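Local coordinates for protein thioredoxin Reductase (Burkholderia cenocepacia, PDB 4F82) that probably reduces hydrogen peroxide and organic hydroperoxides as a thiol-specific peroxidase of the Prx5 type, thereby protecting the cell from oxidative stress, at residues G125-L130 and M135-L140; E73-L78 and D84-V89; F22-D27 and W100-H105; N37-R42 and R111-G116. All coordinates share one frame; numbering follows the deposited sequence. Where two conformers were deposited one is given.

Interaction 1 of 4, residues G125-L130 and M135-L140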
# COMPACT_ATOMS: atom_id res chain seq x y z
N GLY A 125 7.09 -14.31 11.56
CA GLY A 125 5.93 -15.16 11.80
C GLY A 125 4.76 -14.31 12.26
O GLY A 125 3.88 -14.78 13.02
N LEU A 126 4.78 -13.05 11.83
CA LEU A 126 3.83 -12.05 12.35
C LEU A 126 2.82 -11.54 11.30
O LEU A 126 2.29 -10.39 11.39
CB LEU A 126 4.59 -10.88 12.95
CG LEU A 126 5.23 -11.21 14.30
CD1 LEU A 126 6.17 -10.09 14.76
CD2 LEU A 126 4.06 -11.45 15.32
N THR A 127 2.56 -12.34 10.30
CA THR A 127 1.55 -11.92 9.30
C THR A 127 0.11 -12.23 9.72
O THR A 127 -0.11 -13.10 10.57
CB THR A 127 1.79 -12.54 7.88
OG1 THR A 127 1.61 -13.95 7.94
CG2 THR A 127 3.20 -12.22 7.35
N GLN A 128 -0.86 -11.55 9.09
CA GLN A 128 -2.28 -11.93 9.19
C GLN A 128 -2.92 -11.68 7.85
O GLN A 128 -2.38 -10.93 7.04
CB GLN A 128 -3.02 -11.13 10.28
CG GLN A 128 -2.77 -9.62 10.18
CD GLN A 128 -3.67 -8.78 11.09
OE1 GLN A 128 -4.78 -9.21 11.48
NE2 GLN A 128 -3.21 -7.57 11.42
N ASP A 129 -4.07 -12.30 7.62
CA ASP A 129 -4.77 -12.16 6.33
C ASP A 129 -5.88 -11.13 6.50
O ASP A 129 -6.90 -11.41 7.16
CB ASP A 129 -5.37 -13.50 5.94
CG ASP A 129 -5.98 -13.48 4.56
OD1 ASP A 129 -6.15 -12.40 3.95
OD2 ASP A 129 -6.32 -14.57 4.06
N LEU A 130 -5.67 -9.93 5.94
CA LEU A 130 -6.70 -8.89 6.02
C LEU A 130 -7.42 -8.76 4.67
O LEU A 130 -7.80 -7.68 4.28
CB LEU A 130 -6.10 -7.56 6.52
CG LEU A 130 -5.62 -7.54 8.00
CD1 LEU A 130 -5.03 -6.19 8.46
CD2 LEU A 130 -6.82 -7.89 8.88
N MET A 135 -7.14 -5.69 2.04
CA MET A 135 -5.74 -5.35 2.29
C MET A 135 -4.78 -6.51 2.07
O MET A 135 -3.54 -6.35 2.25
CB MET A 135 -5.59 -4.84 3.74
CG MET A 135 -6.12 -3.43 3.99
SD MET A 135 -6.43 -3.12 5.75
CE MET A 135 -4.74 -2.92 6.38
N GLY A 136 -5.33 -7.70 1.77
CA GLY A 136 -4.50 -8.89 1.61
C GLY A 136 -3.65 -9.18 2.83
O GLY A 136 -4.06 -8.86 3.95
N ILE A 137 -2.46 -9.77 2.61
CA ILE A 137 -1.58 -10.17 3.72
C ILE A 137 -0.83 -8.96 4.26
O ILE A 137 -0.16 -8.25 3.50
CB ILE A 137 -0.58 -11.26 3.26
CG1 ILE A 137 -1.33 -12.45 2.61
CG2 ILE A 137 0.31 -11.74 4.43
CD1 ILE A 137 -2.49 -13.07 3.42
N ARG A 138 -0.89 -8.75 5.57
CA ARG A 138 -0.33 -7.58 6.23
C ARG A 138 0.33 -7.99 7.56
O ARG A 138 0.39 -9.19 7.91
CB ARG A 138 -1.46 -6.56 6.51
CG ARG A 138 -2.14 -5.97 5.26
CD ARG A 138 -1.13 -5.19 4.38
NE ARG A 138 -1.80 -4.53 3.26
CZ ARG A 138 -2.09 -3.24 3.23
NH1 ARG A 138 -1.77 -2.48 4.28
NH2 ARG A 138 -2.70 -2.70 2.17
N SER A 139 0.80 -7.02 8.33
CA SER A 139 1.41 -7.37 9.63
C SER A 139 0.38 -7.37 10.77
O SER A 139 -0.59 -6.60 10.74
CB SER A 139 2.52 -6.36 9.97
OG SER A 139 3.21 -6.75 11.17
N LEU A 140 0.57 -8.25 11.76
CA LEU A 140 -0.09 -8.07 13.06
C LEU A 140 0.41 -6.76 13.62
O LEU A 140 1.51 -6.26 13.20
CB LEU A 140 0.25 -9.22 14.04
CG LEU A 140 -0.39 -10.56 13.68
CD1 LEU A 140 0.23 -11.69 14.47
CD2 LEU A 140 -1.91 -10.50 13.91

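Interaction 2 of 4, residues E73-L78 and D84-V89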
# COMPACT_ATOMS: atom_id res chain seq x y z
N GLU A 73 5.21 11.23 19.65
CA GLU A 73 5.03 11.97 20.89
C GLU A 73 6.01 11.53 21.99
O GLU A 73 6.50 12.38 22.76
CB GLU A 73 3.57 11.89 21.36
CG GLU A 73 2.69 12.90 20.60
CD GLU A 73 1.21 12.55 20.65
OE1 GLU A 73 0.76 11.91 21.63
OE2 GLU A 73 0.48 12.92 19.69
N HIS A 74 6.30 10.23 22.04
CA HIS A 74 7.18 9.68 23.06
C HIS A 74 8.64 9.60 22.61
O HIS A 74 9.49 9.11 23.34
CB HIS A 74 6.74 8.25 23.47
CG HIS A 74 5.58 8.20 24.42
ND1 HIS A 74 4.29 8.48 24.03
CD2 HIS A 74 5.52 7.85 25.73
CE1 HIS A 74 3.48 8.33 25.08
NE2 HIS A 74 4.20 7.94 26.11
N ALA A 75 8.96 10.06 21.40
CA ALA A 75 10.28 9.73 20.88
C ALA A 75 11.40 10.30 21.75
O ALA A 75 12.41 9.63 21.99
CB ALA A 75 10.42 10.17 19.44
N GLU A 76 11.22 11.53 22.25
CA GLU A 76 12.22 12.14 23.16
C GLU A 76 12.44 11.32 24.43
O GLU A 76 13.58 11.08 24.82
CB GLU A 76 11.86 13.59 23.52
N GLN A 77 11.37 10.86 25.07
CA GLN A 77 11.52 10.07 26.28
C GLN A 77 12.16 8.72 26.00
O GLN A 77 13.01 8.27 26.77
CB GLN A 77 10.17 9.83 26.97
CG GLN A 77 9.45 11.09 27.39
CD GLN A 77 7.97 10.81 27.59
OE1 GLN A 77 7.15 11.10 26.72
NE2 GLN A 77 7.64 10.23 28.73
N LEU A 78 11.80 8.09 24.88
CA LEU A 78 12.40 6.79 24.56
C LEU A 78 13.88 6.97 24.30
O LEU A 78 14.67 6.19 24.80
CB LEU A 78 11.68 6.06 23.39
CG LEU A 78 10.24 5.59 23.65
CD1 LEU A 78 9.47 5.38 22.36
CD2 LEU A 78 10.24 4.32 24.50
N ASP A 84 18.04 3.93 20.63
CA ASP A 84 18.77 4.63 19.57
C ASP A 84 17.88 5.00 18.41
O ASP A 84 18.00 6.12 17.86
CB ASP A 84 19.90 3.74 19.05
CG ASP A 84 21.00 3.58 20.06
OD1 ASP A 84 21.43 4.61 20.61
OD2 ASP A 84 21.43 2.42 20.32
N GLU A 85 17.02 4.05 18.02
CA GLU A 85 16.05 4.26 16.93
C GLU A 85 14.67 3.70 17.21
O GLU A 85 14.52 2.66 17.88
CB GLU A 85 16.56 3.68 15.61
CG GLU A 85 17.90 4.30 15.19
CD GLU A 85 18.43 3.76 13.88
OE1 GLU A 85 19.56 4.13 13.51
OE2 GLU A 85 17.73 2.95 13.21
N ILE A 86 13.68 4.37 16.65
CA ILE A 86 12.30 3.84 16.67
C ILE A 86 11.86 3.60 15.23
O ILE A 86 11.85 4.52 14.42
CB ILE A 86 11.33 4.83 17.31
CG1 ILE A 86 11.69 5.12 18.77
CG2 ILE A 86 9.92 4.26 17.29
CD1 ILE A 86 11.09 6.50 19.28
N TRP A 87 11.53 2.36 14.89
CA TRP A 87 11.04 2.07 13.54
C TRP A 87 9.55 1.75 13.54
O TRP A 87 9.04 1.07 14.42
CB TRP A 87 11.72 0.83 12.99
CG TRP A 87 13.22 0.85 12.89
CD1 TRP A 87 14.12 1.83 13.27
CD2 TRP A 87 13.98 -0.24 12.40
NE1 TRP A 87 15.42 1.40 13.01
CE2 TRP A 87 15.36 0.13 12.49
CE3 TRP A 87 13.63 -1.50 11.89
CZ2 TRP A 87 16.38 -0.72 12.04
CZ3 TRP A 87 14.65 -2.35 11.46
CH2 TRP A 87 16.02 -1.95 11.54
N CYS A 88 8.86 2.24 12.54
CA CYS A 88 7.50 1.75 12.25
C CYS A 88 7.59 0.79 11.06
O CYS A 88 7.97 1.18 9.96
CB CYS A 88 6.57 2.91 11.92
SG CYS A 88 4.91 2.35 11.37
N VAL A 89 7.23 -0.47 11.28
CA VAL A 89 7.28 -1.42 10.17
C VAL A 89 5.87 -1.70 9.64
O VAL A 89 4.94 -1.92 10.41
CB VAL A 89 7.93 -2.73 10.60
CG1 VAL A 89 7.72 -3.80 9.53
CG2 VAL A 89 9.44 -2.51 10.85

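Interaction 3 of 4, residues F22-D27 and W100-H105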
# COMPACT_ATOMS: atom_id res chain seq x y z
N PHE A 22 12.88 -1.06 2.94
CA PHE A 22 13.15 0.21 2.27
C PHE A 22 12.65 1.39 3.10
O PHE A 22 11.53 1.38 3.66
CB PHE A 22 12.46 0.26 0.86
CG PHE A 22 13.02 -0.69 -0.18
CD1 PHE A 22 13.76 -0.21 -1.26
CD2 PHE A 22 12.78 -2.06 -0.12
CE1 PHE A 22 14.29 -1.09 -2.23
CE2 PHE A 22 13.31 -2.96 -1.11
CZ PHE A 22 14.04 -2.47 -2.16
N GLU A 23 13.45 2.45 3.14
CA GLU A 23 13.02 3.73 3.74
C GLU A 23 13.13 4.84 2.72
O GLU A 23 14.14 4.97 2.01
CB GLU A 23 13.86 4.06 4.98
CG GLU A 23 13.51 5.40 5.61
CD GLU A 23 14.39 5.74 6.77
OE1 GLU A 23 15.57 5.29 6.80
OE2 GLU A 23 13.91 6.50 7.65
N PHE A 24 12.06 5.63 2.61
CA PHE A 24 12.03 6.71 1.63
C PHE A 24 12.81 7.88 2.22
O PHE A 24 12.51 8.31 3.33
CB PHE A 24 10.57 7.10 1.36
CG PHE A 24 10.40 8.05 0.19
CD1 PHE A 24 10.09 7.56 -1.08
CD2 PHE A 24 10.58 9.43 0.36
CE1 PHE A 24 9.92 8.43 -2.19
CE2 PHE A 24 10.42 10.31 -0.74
CZ PHE A 24 10.07 9.81 -2.01
N ILE A 25 13.82 8.36 1.50
CA ILE A 25 14.69 9.40 2.01
C ILE A 25 14.56 10.63 1.12
O ILE A 25 14.89 10.56 -0.06
CB ILE A 25 16.18 8.97 1.96
CG1 ILE A 25 16.43 7.67 2.74
CG2 ILE A 25 17.06 10.08 2.49
CD1 ILE A 25 15.99 7.70 4.19
N ASP A 26 14.08 11.76 1.64
CA ASP A 26 13.80 12.89 0.75
C ASP A 26 14.86 14.01 0.78
O ASP A 26 14.95 14.81 -0.14
CB ASP A 26 12.38 13.43 0.97
CG ASP A 26 12.22 14.13 2.31
OD1 ASP A 26 12.99 15.07 2.59
OD2 ASP A 26 11.33 13.75 3.09
N ASP A 27 15.64 14.07 1.86
CA ASP A 27 16.76 15.02 1.90
C ASP A 27 17.96 14.33 1.24
O ASP A 27 17.99 13.11 1.09
CB ASP A 27 17.07 15.45 3.34
CG ASP A 27 17.13 14.28 4.31
OD1 ASP A 27 16.26 13.38 4.20
OD2 ASP A 27 18.03 14.25 5.18
N TRP A 100 3.18 8.91 3.98
CA TRP A 100 2.54 8.80 5.29
C TRP A 100 3.40 9.46 6.36
O TRP A 100 2.87 10.19 7.21
CB TRP A 100 2.36 7.33 5.63
CG TRP A 100 1.36 7.04 6.70
CD1 TRP A 100 0.18 7.70 6.97
CD2 TRP A 100 1.45 5.98 7.65
NE1 TRP A 100 -0.46 7.10 8.05
CE2 TRP A 100 0.30 6.04 8.47
CE3 TRP A 100 2.41 4.98 7.89
CZ2 TRP A 100 0.08 5.13 9.52
CZ3 TRP A 100 2.19 4.07 8.92
CH2 TRP A 100 1.02 4.15 9.72
N GLY A 101 4.71 9.21 6.33
CA GLY A 101 5.60 9.74 7.37
C GLY A 101 5.60 11.26 7.34
O GLY A 101 5.63 11.91 8.38
N ARG A 102 5.58 11.84 6.14
CA ARG A 102 5.52 13.30 6.00
C ARG A 102 4.18 13.81 6.55
O ARG A 102 4.14 14.83 7.25
CB ARG A 102 5.69 13.72 4.54
CG ARG A 102 7.10 13.51 3.98
CD ARG A 102 7.30 14.22 2.60
NE ARG A 102 6.35 13.75 1.58
CZ ARG A 102 6.55 12.63 0.87
NH1 ARG A 102 7.65 11.92 1.08
NH2 ARG A 102 5.67 12.23 -0.05
N ASP A 103 3.09 13.11 6.26
CA ASP A 103 1.81 13.55 6.81
C ASP A 103 1.86 13.52 8.35
O ASP A 103 1.29 14.40 8.99
CB ASP A 103 0.67 12.67 6.32
CG ASP A 103 0.20 13.04 4.96
OD1 ASP A 103 0.66 14.08 4.44
OD2 ASP A 103 -0.65 12.30 4.42
N LEU A 104 2.57 12.56 8.94
CA LEU A 104 2.57 12.40 10.41
C LEU A 104 3.78 13.03 11.12
O LEU A 104 3.94 12.86 12.33
CB LEU A 104 2.49 10.91 10.78
CG LEU A 104 1.26 10.12 10.29
CD1 LEU A 104 1.47 8.64 10.57
CD2 LEU A 104 -0.02 10.61 10.95
N HIS A 105 4.62 13.77 10.39
CA HIS A 105 5.77 14.50 10.98
C HIS A 105 6.75 13.65 11.75
O HIS A 105 7.20 14.02 12.84
CB HIS A 105 5.28 15.65 11.85
CG HIS A 105 4.37 16.58 11.13
ND1 HIS A 105 4.79 17.35 10.06
CD2 HIS A 105 3.04 16.82 11.26
CE1 HIS A 105 3.77 18.04 9.59
NE2 HIS A 105 2.70 17.74 10.30
O HOH W 1 9.78 11.74 2.88

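Interaction 4 of 4, residues N37-R42 and R111-G116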
# COMPACT_ATOMS: atom_id res chain seq x y z
N ASN A 37 15.31 3.69 -0.32
CA ASN A 37 16.64 3.14 -0.09
C ASN A 37 16.51 1.76 0.56
O ASN A 37 15.89 1.63 1.61
CB ASN A 37 17.44 4.06 0.81
CG ASN A 37 17.95 5.28 0.09
OD1 ASN A 37 19.16 5.44 -0.12
ND2 ASN A 37 17.05 6.17 -0.28
N ALA A 38 17.13 0.74 -0.03
CA ALA A 38 17.09 -0.61 0.56
C ALA A 38 18.05 -0.68 1.73
O ALA A 38 19.11 -0.06 1.69
CB ALA A 38 17.51 -1.63 -0.48
N CYS A 39 17.71 -1.43 2.77
CA CYS A 39 18.66 -1.64 3.84
C CYS A 39 18.36 -2.97 4.52
O CYS A 39 17.23 -3.44 4.48
CB CYS A 39 18.58 -0.51 4.86
SG CYS A 39 16.91 -0.41 5.49
N SER A 40 19.40 -3.54 5.11
CA SER A 40 19.34 -4.85 5.77
C SER A 40 18.89 -4.65 7.21
O SER A 40 19.40 -3.77 7.89
CB SER A 40 20.73 -5.53 5.73
OG SER A 40 20.93 -6.42 6.82
N VAL A 41 17.95 -5.47 7.67
CA VAL A 41 17.50 -5.36 9.07
C VAL A 41 18.67 -5.59 10.05
O VAL A 41 18.87 -4.82 10.99
CB VAL A 41 16.36 -6.36 9.35
CG1 VAL A 41 16.03 -6.44 10.86
CG2 VAL A 41 15.10 -5.93 8.59
N ARG A 42 19.43 -6.66 9.84
CA ARG A 42 20.45 -6.98 10.81
C ARG A 42 21.54 -5.93 10.73
O ARG A 42 22.01 -5.45 11.77
CB ARG A 42 20.95 -8.43 10.64
CG ARG A 42 19.87 -9.42 11.12
CD ARG A 42 20.40 -10.82 11.42
NE ARG A 42 21.48 -10.83 12.41
CZ ARG A 42 21.30 -10.84 13.74
NH1 ARG A 42 20.07 -10.79 14.27
NH2 ARG A 42 22.36 -10.88 14.54
N ARG A 111 11.59 6.11 12.12
CA ARG A 111 11.94 5.68 10.76
C ARG A 111 10.76 4.88 10.21
O ARG A 111 10.25 3.95 10.89
CB ARG A 111 13.17 4.81 10.79
CG ARG A 111 14.43 5.53 11.26
CD ARG A 111 15.64 4.62 11.18
NE ARG A 111 15.98 4.33 9.78
CZ ARG A 111 16.87 3.42 9.40
NH1 ARG A 111 17.52 2.70 10.31
NH2 ARG A 111 17.13 3.23 8.10
N MET A 112 10.29 5.25 9.02
CA MET A 112 9.18 4.56 8.36
C MET A 112 9.74 3.48 7.43
O MET A 112 10.18 3.76 6.31
CB MET A 112 8.32 5.57 7.60
CG MET A 112 7.84 6.73 8.51
SD MET A 112 6.85 6.22 9.98
CE MET A 112 5.27 5.76 9.22
N MET A 113 9.74 2.25 7.94
CA MET A 113 10.41 1.12 7.32
C MET A 113 9.41 0.23 6.55
O MET A 113 8.60 -0.52 7.13
CB MET A 113 11.20 0.34 8.38
CG MET A 113 12.20 1.21 9.20
SD MET A 113 13.51 1.78 8.13
CE MET A 113 14.59 0.38 8.24
N ALA A 114 9.49 0.35 5.23
CA ALA A 114 8.59 -0.35 4.32
C ALA A 114 8.95 -1.84 4.23
O ALA A 114 10.07 -2.18 3.87
CB ALA A 114 8.72 0.28 2.92
N ASP A 115 8.00 -2.72 4.52
CA ASP A 115 8.22 -4.15 4.30
C ASP A 115 7.18 -4.56 3.24
O ASP A 115 6.36 -5.47 3.46
CB ASP A 115 7.96 -4.91 5.62
CG ASP A 115 8.25 -6.40 5.51
OD1 ASP A 115 9.17 -6.80 4.77
OD2 ASP A 115 7.53 -7.20 6.17
N GLY A 116 7.19 -3.90 2.09
CA GLY A 116 6.08 -4.06 1.13
C GLY A 116 5.95 -5.44 0.46
O GLY A 116 4.92 -5.76 -0.16

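Interaction 1 of 4, residues G125-L130 and M135-L140
L130, L140 and Q128 bury the most surface where strand 127-129 runs antiparallel to the start of strand 137-147. Q128 and R138 form the hydrogen-bonded pair, with R138 N reaching Q128 O at 3.0 Å. The side chain of Q128 adds a further bond across the strands: CG sits between the backbone N and the carbonyl carbon (chi1 49°), the chain beyond it is extended, and NE2 donates to S139 O at 2.9 Å. S139 O lies in the amide plane of Q128, whereas NE2 stands above the S139 carbonyl plane. With its amide so held, Q128 lies across L140, whose CD2 is 3.7 Å from Q128 CD. The other branch of L140, CD1, packs on L126 CD2 at 3.9 Å, the two leucines crossing at about a right angle, and L140 N gives a nearly straight bond (178°) to L126 O. Toward the turn, L130 is gripped through both backbone polar atoms: its N donates to G136 O at 2.8 Å and its O accepts from M135 N at 3.1 Å. The L130 and M135 side chains run alongside each other. R138 carries its guanidinium to a salt bridge with D93 of the second subunit. With M135 and G136 both facing L130, this is a beta hairpin carrying a classic beta bulge, and it brings the M135 side chain to about 7 Å from that of C63, the predicted peroxidatic cysteine.

Interaction 2 of 4, residues E73-L78 and D84-V89
I86 reaches from strand 85-90 to helix 61-80 and sets a single methyl group, CD1, against both A75 and L78. The backbones keep their distance, with the CA atoms of A75 and I86 7.5 Å apart, and the long arm of the isoleucine closes the interval. Its CG1 stands anti to the carbonyl carbon (chi1 -61°) and chi2 of 157° stretches the arm further, carrying CD1 up to the helix. There CD1 touches both the main chain and the side chain of A75, lying 3.7 Å from A75 CA and equally close to A75 CB. The small alanine leaves the helix surface low enough for the methyl to rest against its main chain. On the next turn, L78 CD1 comes to 3.7 Å from the same I86 CD1, and the leucine and isoleucine side chains cross at about a right angle. No hydrogen bond links the two segments; the contact is wholly apolar and buried. Other side chains extend the packing, F53 and V110 against I86 and L171 of helix 167-172 against L78. The strand alternates: E85 and W87 point to the other face of the sheet, where W87 NE1 donates to the anti lone pair of E85 OE2 at 2.8 Å, almost in the indole plane. E85 also pairs with K48 and R111, so its carboxylate is tied to several partners. Helix 61-80 thus packs on the strand that follows it, the second half of the beta-alpha-beta crossover from strand 49-55 to strand 85-90 in this thioredoxin-fold peroxiredoxin.

Interaction 3 of 4, residues F22-D27 and W100-H105
F24, near the end of strand 20-25, and D26, in the loop just beyond it, face R102 in the last turn of helix 94-103 across a wide backbone gap, the CA atoms of F24 and G101 being 9.1 Å apart. The contact therefore joins a strand and a helix of the thioredoxin-like peroxiredoxin fold by side chains and one water, at the protein surface. The helix ends here in a Schellman motif: H105, with positive phi, is its C-prime residue, and the bond from H105 N to R102 O is weak. R102 leaves this turn toward the strand and bends at chi3 (-60°), which brings the guanidinium beside the F24 ring. NH1 approaches the F24 ring obliquely, 3.7 Å from F24 CE2 and 3.9 Å from F24 CD2, with the ring and guanidinium planes 55° apart, so the two groups are not stacked flat. F24 CD2 lies at the edge of the guanidinium, in its plane. D26 and R102 pass each other in opposite directions, and the aspartate oxygen OD2 lies 4.1 Å from R102 CD. The opposite charges stay beyond salt-bridge range, at 4.6 Å between D26 OD2 and R102 NH1, and any direct attraction at this exposed site is probably screened by solvent. On the inner side of the same helix, W100 packs on C63, the predicted peroxidatic cysteine, and bonds to S64. Water completes the surface link: it accepts from R102 NH1 at 2.8 Å, in the guanidinium plane, and donates to D26 OD2 over a short 2.5 Å.

Interaction 4 of 4, residues N37-R42 and R111-G116
C39 and M113 lie on strands 35-40 and 111-114, which do not pair directly: their CA atoms stay 9.4 Å apart, with strand 20-25 bonded to both strands and running between them. Side chains bridge this gap over one face of the sheet. M113 is folded back by its bends at chi2 (-67°) and chi3 (-86°), and its terminal methyl CE meets C39 SG at 3.7 Å. The sulfur of C39 is placed for this by its first torsion (57°), which sets SG between the backbone N and the carbonyl carbon. R111 closes the group: M113 SD lies 3.6 Å above the R111 guanidinium plane, offset toward its rim, and C39 SG is more loosely placed, 4.5 Å from R111 NH2. The guanidinium is itself held by E23, E85 and Q44, so a charged group fixed by several partners borders the two sulfur atoms. Beyond C39, S40 stands at the N-cap position of helix 41-45. On the other strand, D115 follows M113 and A114 and binds F120 N and T121 of helix 119-124, while M112 and A114 turn to helix 94-103.

All four contacts reach one mixed sheet, but with different chemistry. Interaction 2 is buried and wholly apolar, interaction 3 a water-bridged surface contact of charged groups and a ring, and interactions 1 and 4 are partly buried. Interaction 1 alone is built on backbone hydrogen bonds between paired strands, and lies across the chain's centre from interaction 2, about 23 Å between centres. Interactions 2, 3 and 4 touch one another: strands 85-90 and 111-114 pair between 2 and 4, the E23-R111 salt bridge joins 3 to 4, and C88 packs on W100 between 2 and 3. Along the chain, interactions 3 and 4 interlock, with interaction 2 nested inside both loops.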